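PDB 4KRG: phosphoethanolamine N-methyltransferase 1 from Haemonchus contortus, which probably catalyses the S-adenosylmethionine-dependent N-methylation of phosphoethanolamine, a step in nematode phosphocholine biosynthesis. Local coordinates for residues Met131-Leu143 / Thr184-Leu196. Sequence-based numbering, arbitrary orientation.
Sequences MMYLSDREVIEFL and THYRFSSLYIKLL. With OPE (phosphoric acid mono-(2-amino-ethyl) ester), chain C; SAH (S-adenosyl-L-homocysteine), chain D.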
# COMPACT_ATOMS: atom_id res chain seq x y z
N MSE A 131 11.63 -0.82 -8.72
CA MSE A 131 12.33 -1.57 -7.67
C MSE A 131 12.38 -3.07 -7.96
O MSE A 131 13.35 -3.75 -7.61
CB MSE A 131 11.68 -1.34 -6.30
CG MSE A 131 11.60 0.10 -5.82
SE MSE A 131 13.35 0.98 -5.72
CE MSE A 131 13.32 1.80 -7.51
N MSE A 132 11.34 -3.58 -8.60
CA MSE A 132 11.25 -4.99 -8.96
C MSE A 132 12.33 -5.38 -9.97
O MSE A 132 12.57 -6.57 -10.19
CB MSE A 132 9.87 -5.27 -9.55
CG MSE A 132 9.58 -4.38 -10.74
SE MSE A 132 7.68 -4.15 -11.14
CE MSE A 132 7.36 -5.83 -12.08
N TYR A 133 12.97 -4.39 -10.59
CA TYR A 133 14.06 -4.64 -11.54
C TYR A 133 15.43 -4.31 -10.93
O TYR A 133 16.42 -4.21 -11.65
CB TYR A 133 13.84 -3.87 -12.85
CG TYR A 133 12.53 -4.19 -13.54
CD1 TYR A 133 12.28 -5.46 -14.03
CD2 TYR A 133 11.56 -3.21 -13.70
CE1 TYR A 133 11.08 -5.75 -14.66
CE2 TYR A 133 10.35 -3.50 -14.34
CZ TYR A 133 10.13 -4.77 -14.81
OH TYR A 133 8.94 -5.07 -15.43
N LEU A 134 15.47 -4.16 -9.61
CA LEU A 134 16.72 -3.94 -8.88
C LEU A 134 16.93 -5.04 -7.84
O LEU A 134 15.96 -5.65 -7.39
CB LEU A 134 16.69 -2.59 -8.17
CG LEU A 134 16.54 -1.34 -9.03
CD1 LEU A 134 16.53 -0.08 -8.18
CD2 LEU A 134 17.64 -1.26 -10.05
N SER A 135 18.17 -5.31 -7.46
CA SER A 135 18.44 -6.26 -6.39
C SER A 135 18.08 -5.61 -5.06
O SER A 135 17.89 -4.40 -5.01
CB SER A 135 19.90 -6.68 -6.37
OG SER A 135 20.72 -5.57 -6.04
N ASP A 136 17.98 -6.41 -4.01
CA ASP A 136 17.68 -5.89 -2.68
C ASP A 136 18.65 -4.80 -2.25
O ASP A 136 18.24 -3.78 -1.69
CB ASP A 136 17.67 -7.02 -1.64
CG ASP A 136 16.38 -7.81 -1.65
OD1 ASP A 136 15.60 -7.69 -2.62
OD2 ASP A 136 16.15 -8.55 -0.67
N ARG A 137 19.94 -4.99 -2.52
CA ARG A 137 20.92 -3.99 -2.12
C ARG A 137 20.74 -2.70 -2.91
O ARG A 137 20.84 -1.60 -2.36
CB ARG A 137 22.35 -4.50 -2.25
CG ARG A 137 23.34 -3.63 -1.49
CD ARG A 137 24.77 -4.16 -1.54
NE ARG A 137 25.65 -3.40 -0.66
CZ ARG A 137 26.06 -3.82 0.53
NH1 ARG A 137 25.67 -5.00 0.99
NH2 ARG A 137 26.86 -3.06 1.27
N GLU A 138 20.46 -2.84 -4.21
CA GLU A 138 20.23 -1.69 -5.08
C GLU A 138 18.98 -0.89 -4.71
O GLU A 138 18.98 0.34 -4.81
CB GLU A 138 20.16 -2.14 -6.54
CG GLU A 138 21.49 -2.63 -7.08
CD GLU A 138 21.35 -3.41 -8.38
OE1 GLU A 138 20.21 -3.77 -8.76
OE2 GLU A 138 22.39 -3.68 -9.02
N VAL A 139 17.92 -1.58 -4.30
CA VAL A 139 16.70 -0.92 -3.84
C VAL A 139 17.03 0.01 -2.67
O VAL A 139 16.62 1.17 -2.65
CB VAL A 139 15.62 -1.94 -3.42
CG1 VAL A 139 14.48 -1.24 -2.68
CG2 VAL A 139 15.07 -2.67 -4.63
N ILE A 140 17.78 -0.51 -1.71
CA ILE A 140 18.16 0.26 -0.53
C ILE A 140 19.05 1.43 -0.95
O ILE A 140 18.84 2.57 -0.52
CB ILE A 140 18.89 -0.62 0.50
CG1 ILE A 140 17.94 -1.71 1.00
CG2 ILE A 140 19.38 0.21 1.66
CD1 ILE A 140 18.63 -2.91 1.62
N GLU A 141 20.01 1.16 -1.82
CA GLU A 141 20.91 2.19 -2.32
C GLU A 141 20.16 3.24 -3.13
O GLU A 141 20.45 4.42 -3.04
CB GLU A 141 22.06 1.56 -3.12
CG GLU A 141 23.00 0.73 -2.26
CD GLU A 141 24.13 0.09 -3.04
OE1 GLU A 141 25.14 -0.31 -2.42
OE2 GLU A 141 24.02 -0.01 -4.28
N PHE A 142 19.18 2.80 -3.92
CA PHE A 142 18.34 3.73 -4.65
C PHE A 142 17.59 4.65 -3.71
O PHE A 142 17.49 5.85 -3.95
CB PHE A 142 17.35 3.01 -5.57
CG PHE A 142 16.32 3.93 -6.17
CD1 PHE A 142 16.63 4.71 -7.27
CD2 PHE A 142 15.05 4.03 -5.62
CE1 PHE A 142 15.69 5.57 -7.83
CE2 PHE A 142 14.11 4.88 -6.17
CZ PHE A 142 14.43 5.65 -7.28
N LEU A 143 17.05 4.09 -2.63
CA LEU A 143 16.21 4.86 -1.71
C LEU A 143 17.01 5.84 -0.86
O LEU A 143 16.51 6.90 -0.50
CB LEU A 143 15.38 3.93 -0.82
CG LEU A 143 14.29 3.16 -1.57
CD1 LEU A 143 13.69 2.09 -0.68
CD2 LEU A 143 13.21 4.10 -2.08
N THR A 184 12.48 -10.81 -12.86
CA THR A 184 11.82 -9.81 -12.03
C THR A 184 11.72 -10.23 -10.56
O THR A 184 11.49 -11.40 -10.25
CB THR A 184 10.43 -9.50 -12.58
OG1 THR A 184 10.52 -9.27 -13.99
CG2 THR A 184 9.84 -8.29 -11.90
N HIS A 185 11.92 -9.27 -9.66
CA HIS A 185 11.76 -9.48 -8.23
C HIS A 185 10.35 -9.09 -7.81
O HIS A 185 10.05 -7.90 -7.69
CB HIS A 185 12.74 -8.62 -7.44
CG HIS A 185 14.18 -9.01 -7.61
ND1 HIS A 185 14.78 -9.99 -6.86
CD2 HIS A 185 15.14 -8.52 -8.44
CE1 HIS A 185 16.05 -10.10 -7.21
NE2 HIS A 185 16.29 -9.23 -8.17
N TYR A 186 9.49 -10.07 -7.58
CA TYR A 186 8.14 -9.80 -7.10
C TYR A 186 8.10 -9.92 -5.58
O TYR A 186 7.84 -10.99 -5.04
CB TYR A 186 7.13 -10.75 -7.75
CG TYR A 186 7.13 -10.64 -9.26
CD1 TYR A 186 6.58 -9.55 -9.90
CD2 TYR A 186 7.71 -11.63 -10.04
CE1 TYR A 186 6.59 -9.44 -11.27
CE2 TYR A 186 7.72 -11.54 -11.42
CZ TYR A 186 7.16 -10.44 -12.02
OH TYR A 186 7.17 -10.34 -13.39
N ARG A 187 8.37 -8.81 -4.90
CA ARG A 187 8.48 -8.81 -3.45
C ARG A 187 7.12 -8.69 -2.78
O ARG A 187 6.14 -8.32 -3.43
CB ARG A 187 9.38 -7.66 -2.99
CG ARG A 187 10.78 -7.70 -3.61
CD ARG A 187 11.69 -6.65 -3.02
NE ARG A 187 13.06 -6.78 -3.52
CZ ARG A 187 13.52 -6.17 -4.60
NH1 ARG A 187 12.74 -5.37 -5.29
NH2 ARG A 187 14.78 -6.37 -4.98
N PHE A 188 7.05 -9.01 -1.50
CA PHE A 188 5.83 -8.79 -0.73
C PHE A 188 5.64 -7.30 -0.48
O PHE A 188 6.61 -6.60 -0.19
CB PHE A 188 5.91 -9.50 0.62
CG PHE A 188 6.27 -10.94 0.54
CD1 PHE A 188 5.80 -11.74 -0.50
CD2 PHE A 188 7.07 -11.52 1.51
CE1 PHE A 188 6.13 -13.08 -0.57
CE2 PHE A 188 7.40 -12.86 1.45
CZ PHE A 188 6.93 -13.64 0.41
N SER A 189 4.40 -6.83 -0.58
CA SER A 189 4.07 -5.42 -0.35
C SER A 189 4.56 -4.92 1.00
O SER A 189 4.98 -3.78 1.13
CB SER A 189 2.56 -5.21 -0.44
OG SER A 189 1.89 -6.17 0.36
N SER A 190 4.49 -5.79 2.00
CA SER A 190 4.88 -5.44 3.36
C SER A 190 6.36 -5.05 3.47
O SER A 190 6.73 -4.23 4.31
CB SER A 190 4.55 -6.58 4.31
OG SER A 190 5.10 -7.79 3.83
N LEU A 191 7.19 -5.64 2.62
CA LEU A 191 8.63 -5.39 2.65
C LEU A 191 8.97 -3.99 2.18
O LEU A 191 9.90 -3.35 2.68
CB LEU A 191 9.36 -6.41 1.79
CG LEU A 191 9.13 -7.86 2.20
CD1 LEU A 191 10.00 -8.80 1.40
CD2 LEU A 191 9.40 -8.03 3.68
N TYR A 192 8.24 -3.51 1.18
CA TYR A 192 8.46 -2.17 0.70
C TYR A 192 8.08 -1.18 1.80
O TYR A 192 8.85 -0.29 2.13
CB TYR A 192 7.67 -1.93 -0.58
CG TYR A 192 8.24 -2.64 -1.79
CD1 TYR A 192 9.52 -2.35 -2.25
CD2 TYR A 192 7.48 -3.56 -2.50
CE1 TYR A 192 10.04 -2.97 -3.37
CE2 TYR A 192 7.99 -4.18 -3.63
CZ TYR A 192 9.27 -3.88 -4.05
OH TYR A 192 9.78 -4.51 -5.16
N ILE A 193 6.89 -1.35 2.38
CA ILE A 193 6.43 -0.45 3.44
C ILE A 193 7.41 -0.42 4.61
O ILE A 193 7.80 0.65 5.07
CB ILE A 193 5.03 -0.84 3.96
CG1 ILE A 193 4.01 -0.86 2.82
CG2 ILE A 193 4.58 0.13 5.05
CD1 ILE A 193 2.73 -1.62 3.16
N LYS A 194 7.81 -1.59 5.09
CA LYS A 194 8.73 -1.67 6.22
C LYS A 194 10.09 -1.06 5.92
O LYS A 194 10.67 -0.38 6.77
CB LYS A 194 8.86 -3.11 6.73
CG LYS A 194 7.57 -3.65 7.37
CD LYS A 194 7.78 -4.99 8.07
CE LYS A 194 8.52 -4.84 9.39
NZ LYS A 194 7.81 -3.92 10.32
N LEU A 195 10.61 -1.30 4.72
CA LEU A 195 11.90 -0.72 4.35
C LEU A 195 11.83 0.80 4.38
O LEU A 195 12.69 1.45 4.93
CB LEU A 195 12.35 -1.19 2.96
CG LEU A 195 13.62 -0.52 2.44
CD1 LEU A 195 14.76 -0.68 3.43
CD2 LEU A 195 14.01 -1.06 1.08
N LEU A 196 10.77 1.35 3.80
CA LEU A 196 10.59 2.79 3.75
C LEU A 196 10.56 3.40 5.15
O LEU A 196 11.22 4.40 5.42
CB LEU A 196 9.33 3.13 2.96
CG LEU A 196 9.43 2.89 1.45
CD1 LEU A 196 8.05 2.80 0.80
CD2 LEU A 196 10.23 4.01 0.81
CA OPE C . 4.66 -5.04 -15.54
CB OPE C . 5.25 -3.99 -16.43
O1 OPE C . 3.85 -7.79 -15.41
O2 OPE C . 4.49 -7.12 -13.14
O3 OPE C . 6.13 -8.38 -14.54
O4 OPE C . 5.54 -6.01 -15.10
N OPE C . 6.45 -3.34 -15.98
P OPE C . 5.01 -7.36 -14.54
N SAH D . 7.71 3.47 -15.70
CA SAH D . 7.20 3.34 -17.07
CB SAH D . 7.83 2.05 -17.71
CG SAH D . 7.59 0.78 -16.90
SD SAH D . 8.49 -0.69 -17.47
C SAH D . 5.73 3.29 -17.10
O SAH D . 5.12 2.76 -16.18
OXT SAH D . 5.16 3.50 -18.15
C5' SAH D . 10.18 -0.49 -16.85
C4' SAH D . 10.97 0.60 -17.33
O4' SAH D . 12.06 0.84 -16.40
C3' SAH D . 11.59 0.29 -18.63
O3' SAH D . 11.61 1.45 -19.42
C2' SAH D . 12.96 -0.09 -18.29
O2' SAH D . 13.83 0.17 -19.36
C1' SAH D . 13.25 0.77 -17.12
N9 SAH D . 14.37 0.25 -16.25
C8 SAH D . 14.42 -0.92 -15.60
N7 SAH D . 15.51 -0.90 -14.84
C5 SAH D . 16.15 0.26 -14.99
C6 SAH D . 17.33 0.81 -14.45
N6 SAH D . 18.10 0.11 -13.56
N1 SAH D . 17.68 2.05 -14.84
C2 SAH D . 16.95 2.75 -15.70
N3 SAH D . 15.83 2.26 -16.23
C4 SAH D . 15.40 1.02 -15.90
O HOH W 1 8.47 -7.69 -15.49
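Arg-187 reaches across to Met-131, Leu-134 and Asp-136 in the Rossmann-like methyltransferase domain, where the turn before helix 136-149 meets the approach to helix 189-198. Its side chain is stretched straight out to NE (chi3 174°), carrying the guanidinium to the first helix. Arg-187 NH1 bonds Met-131 O at 2.9 Å, from above the carbonyl plane, and Leu-134 N from the opposite face. NH1 also donates to Tyr-192 OH, and NH2 to Leu-134 O. Arg-187 NE and NH2 form a side-on salt bridge to one oxygen, Asp-136 OD1, both at 2.8 Å, with the planes 45° apart. These bonds hold the guanidinium in one orientation; Val-139 CG2 covers one face. Ser-257 steadies the carboxylate through OD2. Farther along, Leu-143 CD1 meets Leu-195 CD2 tip to tip at 3.6 Å, the helix segments crossing at -40°. At the other end, His-185 N donates to Met-132 O in the carbonyl plane. Met-132 CE runs alongside Thr-184 CG2, a tight 3.5 Å, next to the phosphoethanolamine. Tyr-133 OH accepts from the ligand amine. Tyr-186 OH donates a very short bond to phosphate O3, and a water links that oxygen to Tyr-133 OH and Thr-184 OG1, itself hydrogen-bonded to Asn-182 OD1.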